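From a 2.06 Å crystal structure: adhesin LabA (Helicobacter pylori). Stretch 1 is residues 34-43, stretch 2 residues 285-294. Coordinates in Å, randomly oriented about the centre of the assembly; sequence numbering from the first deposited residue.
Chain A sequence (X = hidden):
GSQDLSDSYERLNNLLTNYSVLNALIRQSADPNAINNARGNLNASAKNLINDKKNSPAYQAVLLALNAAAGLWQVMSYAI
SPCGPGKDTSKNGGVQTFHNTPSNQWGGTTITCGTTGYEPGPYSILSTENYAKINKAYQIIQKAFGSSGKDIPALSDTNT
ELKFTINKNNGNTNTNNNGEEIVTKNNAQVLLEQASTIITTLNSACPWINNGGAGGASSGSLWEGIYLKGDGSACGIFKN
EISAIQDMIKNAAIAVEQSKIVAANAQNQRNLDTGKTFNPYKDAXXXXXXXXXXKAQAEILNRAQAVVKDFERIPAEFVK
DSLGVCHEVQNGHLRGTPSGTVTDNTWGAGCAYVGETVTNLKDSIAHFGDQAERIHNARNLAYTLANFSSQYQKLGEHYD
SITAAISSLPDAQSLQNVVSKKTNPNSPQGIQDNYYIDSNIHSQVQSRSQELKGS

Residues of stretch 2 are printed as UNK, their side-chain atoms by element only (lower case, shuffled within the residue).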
ATOM      1  N   ALA A  34     -24.882   2.990  16.832  1.00 28.65           N
ATOM      2  CA  ALA A  34     -24.156   2.317  15.736  1.00 26.57           C
ATOM      3  C   ALA A  34     -23.356   3.300  14.893  1.00 30.17           C
ATOM      4  O   ALA A  34     -22.280   2.955  14.414  1.00 30.68           O
ATOM      5  CB  ALA A  34     -25.118   1.534  14.853  1.00 25.91           C
ATOM      6  N   ILE A  35     -23.861   4.525  14.729  1.00 27.13           N
ATOM      7  CA  ILE A  35     -23.144   5.562  13.983  1.00 25.71           C
ATOM      8  C   ILE A  35     -21.963   6.044  14.832  1.00 28.17           C
ATOM      9  O   ILE A  35     -20.850   6.132  14.315  1.00 26.44           O
ATOM     10  CB  ILE A  35     -24.107   6.707  13.529  1.00 27.84           C
ATOM     11  CG1 ILE A  35     -25.154   6.167  12.528  1.00 26.62           C
ATOM     12  CG2 ILE A  35     -23.318   7.872  12.920  1.00 27.07           C
ATOM     13  CD1 ILE A  35     -26.366   7.039  12.349  1.00 29.63           C
ATOM     14  N   ASN A  36     -22.189   6.316  16.149  1.00 27.64           N
ATOM     15  CA  ASN A  36     -21.109   6.744  17.059  1.00 28.21           C
ATOM     16  C   ASN A  36     -20.017   5.689  17.098  1.00 32.81           C
ATOM     17  O   ASN A  36     -18.845   6.038  17.005  1.00 32.76           O
ATOM     18  CB  ASN A  36     -21.630   7.007  18.485  1.00 31.31           C
ATOM     19  CG  ASN A  36     -22.510   8.228  18.625  1.00 40.71           C
ATOM     20  OD1 ASN A  36     -22.459   9.175  17.826  1.00 33.12           O
ATOM     21  ND2 ASN A  36     -23.310   8.244  19.671  1.00 31.32           N
ATOM     22  N   ASN A  37     -20.393   4.394  17.181  1.00 31.16           N
ATOM     23  CA  ASN A  37     -19.389   3.311  17.176  1.00 30.88           C
ATOM     24  C   ASN A  37     -18.532   3.308  15.919  1.00 31.86           C
ATOM     25  O   ASN A  37     -17.305   3.198  16.033  1.00 34.84           O
ATOM     26  CB  ASN A  37     -20.047   1.947  17.406  1.00 29.65           C
ATOM     27  CG  ASN A  37     -20.627   1.815  18.785  1.00 53.59           C
ATOM     28  OD1 ASN A  37     -20.301   2.591  19.701  1.00 36.05           O
ATOM     29  ND2 ASN A  37     -21.530   0.846  18.960  1.00 52.48           N
ATOM     30  N   ALA A  38     -19.146   3.495  14.733  1.00 25.02           N
ATOM     31  CA  ALA A  38     -18.386   3.506  13.464  1.00 23.61           C
ATOM     32  C   ALA A  38     -17.459   4.723  13.338  1.00 26.06           C
ATOM     33  O   ALA A  38     -16.305   4.587  12.912  1.00 24.18           O
ATOM     34  CB  ALA A  38     -19.327   3.421  12.281  1.00 23.75           C
ATOM     35  N   ARG A  39     -17.941   5.896  13.778  1.00 24.44           N
ATOM     36  CA  ARG A  39     -17.164   7.136  13.735  1.00 24.37           C
ATOM     37  C   ARG A  39     -15.989   7.059  14.688  1.00 27.48           C
ATOM     38  O   ARG A  39     -14.891   7.421  14.290  1.00 27.47           O
ATOM     39  CB  ARG A  39     -18.045   8.381  13.956  1.00 25.13           C
ATOM     40  CG  ARG A  39     -18.954   8.655  12.769  1.00 24.59           C
ATOM     41  CD  ARG A  39     -19.969   9.722  13.083  1.00 39.55           C
ATOM     42  NE  ARG A  39     -19.455  11.066  12.835  1.00 48.18           N
ATOM     43  CZ  ARG A  39     -20.017  12.180  13.294  1.00 64.13           C
ATOM     44  NH1 ARG A  39     -19.485  13.361  13.013  1.00 55.22           N
ATOM     45  NH2 ARG A  39     -21.113  12.119  14.046  1.00 44.96           N
ATOM     46  N   GLY A  40     -16.206   6.507  15.887  1.00 25.77           N
ATOM     47  CA  GLY A  40     -15.155   6.299  16.881  1.00 26.65           C
ATOM     48  C   GLY A  40     -14.139   5.284  16.389  1.00 32.44           C
ATOM     49  O   GLY A  40     -12.928   5.469  16.584  1.00 34.00           O
ATOM     50  N   ASN A  41     -14.617   4.228  15.675  1.00 28.70           N
ATOM     51  CA  ASN A  41     -13.719   3.221  15.075  1.00 27.15           C
ATOM     52  C   ASN A  41     -12.801   3.831  14.010  1.00 29.02           C
ATOM     53  O   ASN A  41     -11.654   3.409  13.894  1.00 26.88           O
ATOM     54  CB  ASN A  41     -14.504   2.101  14.404  1.00 23.84           C
ATOM     55  CG  ASN A  41     -15.129   1.086  15.301  1.00 35.27           C
ATOM     56  OD1 ASN A  41     -14.757   0.905  16.466  1.00 25.19           O
ATOM     57  ND2 ASN A  41     -16.080   0.356  14.733  1.00 24.36           N
ATOM     58  N   LEU A  42     -13.343   4.734  13.159  1.00 26.31           N
ATOM     59  CA  LEU A  42     -12.576   5.357  12.079  1.00 25.30           C
ATOM     60  C   LEU A  42     -11.543   6.302  12.633  1.00 31.60           C
ATOM     61  O   LEU A  42     -10.414   6.306  12.146  1.00 31.21           O
ATOM     62  CB  LEU A  42     -13.462   6.108  11.078  1.00 24.76           C
ATOM     63  CG  LEU A  42     -14.254   5.297  10.070  1.00 27.32           C
ATOM     64  CD1 LEU A  42     -15.175   6.218   9.238  1.00 27.30           C
ATOM     65  CD2 LEU A  42     -13.347   4.507   9.157  1.00 23.71           C
ATOM     66  N   ASN A  43     -11.917   7.098  13.646  1.00 29.17           N
ATOM     67  CA  ASN A  43     -11.015   8.063  14.295  1.00 29.82           C
ATOM     68  C   ASN A  43      -9.833   7.324  14.929  1.00 35.34           C
ATOM     69  O   ASN A  43      -8.682   7.761  14.759  1.00 37.91           O
ATOM     70  CB  ASN A  43     -11.795   8.909  15.327  1.00 32.78           C
ATOM     71  CG  ASN A  43     -10.933   9.851  16.119  1.00 59.96           C
ATOM     72  OD1 ASN A  43     -10.438   9.514  17.213  1.00 53.93           O
ATOM     73  ND2 ASN A  43     -10.714  11.041  15.567  1.00 49.44           N
ATOM     74  N   UNK A 285     -25.341  15.051   7.501  1.00 32.49           N
ATOM     75  CA  UNK A 285     -24.487  15.906   6.681  1.00 31.81           C
ATOM     76  C   UNK A 285     -22.990  15.573   6.848  1.00 34.29           C
ATOM     77  O   UNK A 285     -22.201  15.915   5.959  1.00 34.09           O
ATOM     78  c   UNK A 285     -24.803  17.404   6.905  1.00 33.56           C
ATOM     79  o   UNK A 285     -24.128  17.269   9.226  1.00 44.26           O
ATOM     80  c   UNK A 285     -24.686  17.923   8.330  1.00 50.44           C
ATOM     81  n   UNK A 285     -25.161  19.163   8.560  1.00 34.40           N
ATOM     82  N   UNK A 286     -22.618  14.837   7.937  1.00 28.56           N
ATOM     83  CA  UNK A 286     -21.243  14.377   8.254  1.00 26.26           C
ATOM     84  C   UNK A 286     -20.857  13.117   7.475  1.00 27.79           C
ATOM     85  O   UNK A 286     -19.687  12.731   7.465  1.00 27.66           O
ATOM     86  c   UNK A 286     -21.678  11.613  10.170  1.00 28.43           C
ATOM     87  c   UNK A 286     -24.148  12.251  11.237  1.00 29.14           C
ATOM     88  c   UNK A 286     -23.288  13.262  10.809  1.00 28.20           C
ATOM     89  c   UNK A 286     -22.044  12.958  10.268  1.00 27.56           C
ATOM     90  c   UNK A 286     -21.118  14.058   9.767  1.00 27.49           C
ATOM     91  c   UNK A 286     -22.564  10.600  10.577  1.00 28.19           C
ATOM     92  c   UNK A 286     -23.789  10.928  11.107  1.00 26.38           C
ATOM     93  N   UNK A 287     -21.848  12.419   6.911  1.00 26.44           N
ATOM     94  CA  UNK A 287     -21.681  11.137   6.231  1.00 25.18           C
ATOM     95  C   UNK A 287     -20.720  11.133   5.048  1.00 29.10           C
ATOM     96  O   UNK A 287     -20.048  10.129   4.842  1.00 28.17           O
ATOM     97  c   UNK A 287     -23.031  10.591   5.801  1.00 25.29           C
ATOM     98  N   UNK A 288     -20.687  12.214   4.257  1.00 27.17           N
ATOM     99  CA  UNK A 288     -19.826  12.332   3.079  1.00 27.72           C
ATOM    100  C   UNK A 288     -18.344  12.196   3.407  1.00 31.19           C
ATOM    101  O   UNK A 288     -17.660  11.385   2.782  1.00 29.38           O
ATOM    102  c   UNK A 288     -20.091  13.645   2.328  1.00 30.46           C
ATOM    103  c   UNK A 288     -21.439  13.092   0.301  1.00 67.56           C
ATOM    104  c   UNK A 288     -20.079  13.471   0.819  1.00 51.30           C
ATOM    105  o   UNK A 288     -22.296  13.953   0.060  1.00 66.00           O
ATOM    106  n   UNK A 288     -21.665  11.794   0.118  1.00 54.82           N
ATOM    107  N   UNK A 289     -17.853  12.986   4.394  1.00 28.08           N
ATOM    108  CA  UNK A 289     -16.458  12.939   4.852  1.00 26.72           C
ATOM    109  C   UNK A 289     -16.202  11.606   5.595  1.00 27.39           C
ATOM    110  O   UNK A 289     -15.109  11.061   5.522  1.00 25.62           O
ATOM    111  c   UNK A 289     -16.153  14.136   5.748  1.00 31.30           C
ATOM    112  o   UNK A 289     -17.020  14.160   6.871  1.00 46.32           O
ATOM    113  N   UNK A 290     -17.232  11.051   6.248  1.00 24.74           N
ATOM    114  CA  UNK A 290     -17.127   9.763   6.947  1.00 23.63           C
ATOM    115  C   UNK A 290     -16.853   8.666   5.919  1.00 25.06           C
ATOM    116  O   UNK A 290     -15.955   7.848   6.138  1.00 24.29           O
ATOM    117  s   UNK A 290     -19.915   7.787   9.337  1.00 31.02           S
ATOM    118  c   UNK A 290     -18.327   8.160   8.550  1.00 27.13           C
ATOM    119  c   UNK A 290     -19.754   5.984   9.609  1.00 26.54           C
ATOM    120  c   UNK A 290     -18.380   9.483   7.785  1.00 25.43           C
ATOM    121  N   UNK A 291     -17.547   8.728   4.763  1.00 21.12           N
ATOM    122  CA  UNK A 291     -17.374   7.800   3.650  1.00 20.22           C
ATOM    123  C   UNK A 291     -15.960   7.927   3.043  1.00 24.65           C
ATOM    124  O   UNK A 291     -15.222   6.930   2.927  1.00 25.49           O
ATOM    125  c   UNK A 291     -18.139   5.097   0.210  1.00 29.03           C
ATOM    126  c   UNK A 291     -18.336   5.857   1.364  1.00 27.77           C
ATOM    127  c   UNK A 291     -18.441   8.061   2.584  1.00 22.11           C
ATOM    128  c   UNK A 291     -17.749   7.095  -1.035  1.00 33.48           C
ATOM    129  c   UNK A 291     -17.957   7.859   0.123  1.00 30.39           C
ATOM    130  c   UNK A 291     -17.845   5.719  -0.980  1.00 29.74           C
ATOM    131  c   UNK A 291     -18.273   7.246   1.327  1.00 24.70           C
ATOM    132  N   UNK A 292     -15.583   9.161   2.669  1.00 20.54           N
ATOM    133  CA  UNK A 292     -14.280   9.428   2.088  1.00 19.86           C
ATOM    134  C   UNK A 292     -13.141   8.936   3.019  1.00 22.33           C
ATOM    135  O   UNK A 292     -12.135   8.389   2.531  1.00 21.67           O
ATOM    136  c   UNK A 292     -14.142  10.906   1.823  1.00 20.85           C
ATOM    137  N   UNK A 293     -13.300   9.116   4.343  1.00 19.71           N
ATOM    138  CA  UNK A 293     -12.281   8.695   5.305  1.00 19.63           C
ATOM    139  C   UNK A 293     -12.087   7.171   5.260  1.00 21.91           C
ATOM    140  O   UNK A 293     -10.979   6.712   5.073  1.00 22.02           O
ATOM    141  n   UNK A 293     -11.930   9.001   9.027  1.00 21.11           N
ATOM    142  c   UNK A 293     -12.617   9.176   6.726  1.00 20.32           C
ATOM    143  c   UNK A 293     -11.615   8.764   7.783  1.00 29.48           C
ATOM    144  o   UNK A 293     -10.507   8.309   7.497  1.00 27.01           O
ATOM    145  N   UNK A 294     -13.156   6.422   5.421  1.00 19.32           N
ATOM    146  CA  UNK A 294     -13.221   4.960   5.427  1.00 19.29           C
ATOM    147  C   UNK A 294     -12.729   4.350   4.109  1.00 23.52           C
ATOM    148  O   UNK A 294     -12.011   3.345   4.133  1.00 20.80           O
ATOM    149  c   UNK A 294     -14.667   4.534   5.682  1.00 19.87           C
TER

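Position 285 carries two side-chain carbons, the second bonded to one oxygen and one nitrogen. This is a short amide side chain, and it stays beyond the reach of stretch 1; the residue is Asn285. At position 286 a single carbon leads into a ring of six carbons with no heteroatom; the guanidinium of Arg39 lies flat on one face of that ring, and Ile35 makes an oblique apolar contact with it. This is Phe286. Its CA-to-CB bond points toward stretch 1, and the guanidinium and ring have centres 3.9 Å apart and planes inclined by only 12°. Arg39 CZ sits 3.9 Å from the centroid of the Phe286 ring, 24° off the normal, a cation-pi arrangement, and Arg39 NE approaches Phe286 CD1 to 3.5 Å. Ile35 CG2 lies 3.6 Å from Phe286 CZ.

Position 287 has one side-chain carbon, directed sideways and touching nothing on stretch 1: Ala287. Three carbons, the third bearing an oxygen and a nitrogen, form a longer amide at position 288, exposed and distant from the first helix: Gln288. Position 289 has one carbon followed by one oxygen and is likewise out of reach of stretch 1: Ser289.

At position 290 the chain is unbranched: two carbons, a sulfur and a terminal carbon. The sulfur lies 3.7 Å from Arg39 CG, and the terminal carbon lies 3.7 Å from Ala38 CB. This is Met290, extended with all three chi angles in the t well. Leu42 CD1 packs 3.8 Å from Met290 CG and comes within 3.6 Å of the backbone Met290 O.

Position 291 again has one carbon and a six-carbon ring, but its CA-to-CB bond points away from stretch 1 and it makes no contact there: Phe291. Position 292 has a single side-chain carbon, also out of reach: Ala292. At position 293, two carbons carry an oxygen and a nitrogen on the second, and that nitrogen lies 3.9 Å from Leu42 CB; this is Asn293, whose OD1 is hydrogen-bonded elsewhere in the structure. Position 294 has one carbon, 3.7 Å from Leu42 CD2, and is Ala294.

The helices cross at 45°, their axes approaching to 10.7 Å, and the two stretches together bury 401 Å². No hydrogen bond links them. Leu42 fits against Met290, Asn293 and Ala294, while Met290 also reaches Ala38 and the aliphatic part of Arg39. Beyond that aliphatic part, the charged end of Arg39 covers Phe286, so one side chain joins apolar packing to a cation-pi stack.

Stretch 2 285-294: NFAQSMFANA
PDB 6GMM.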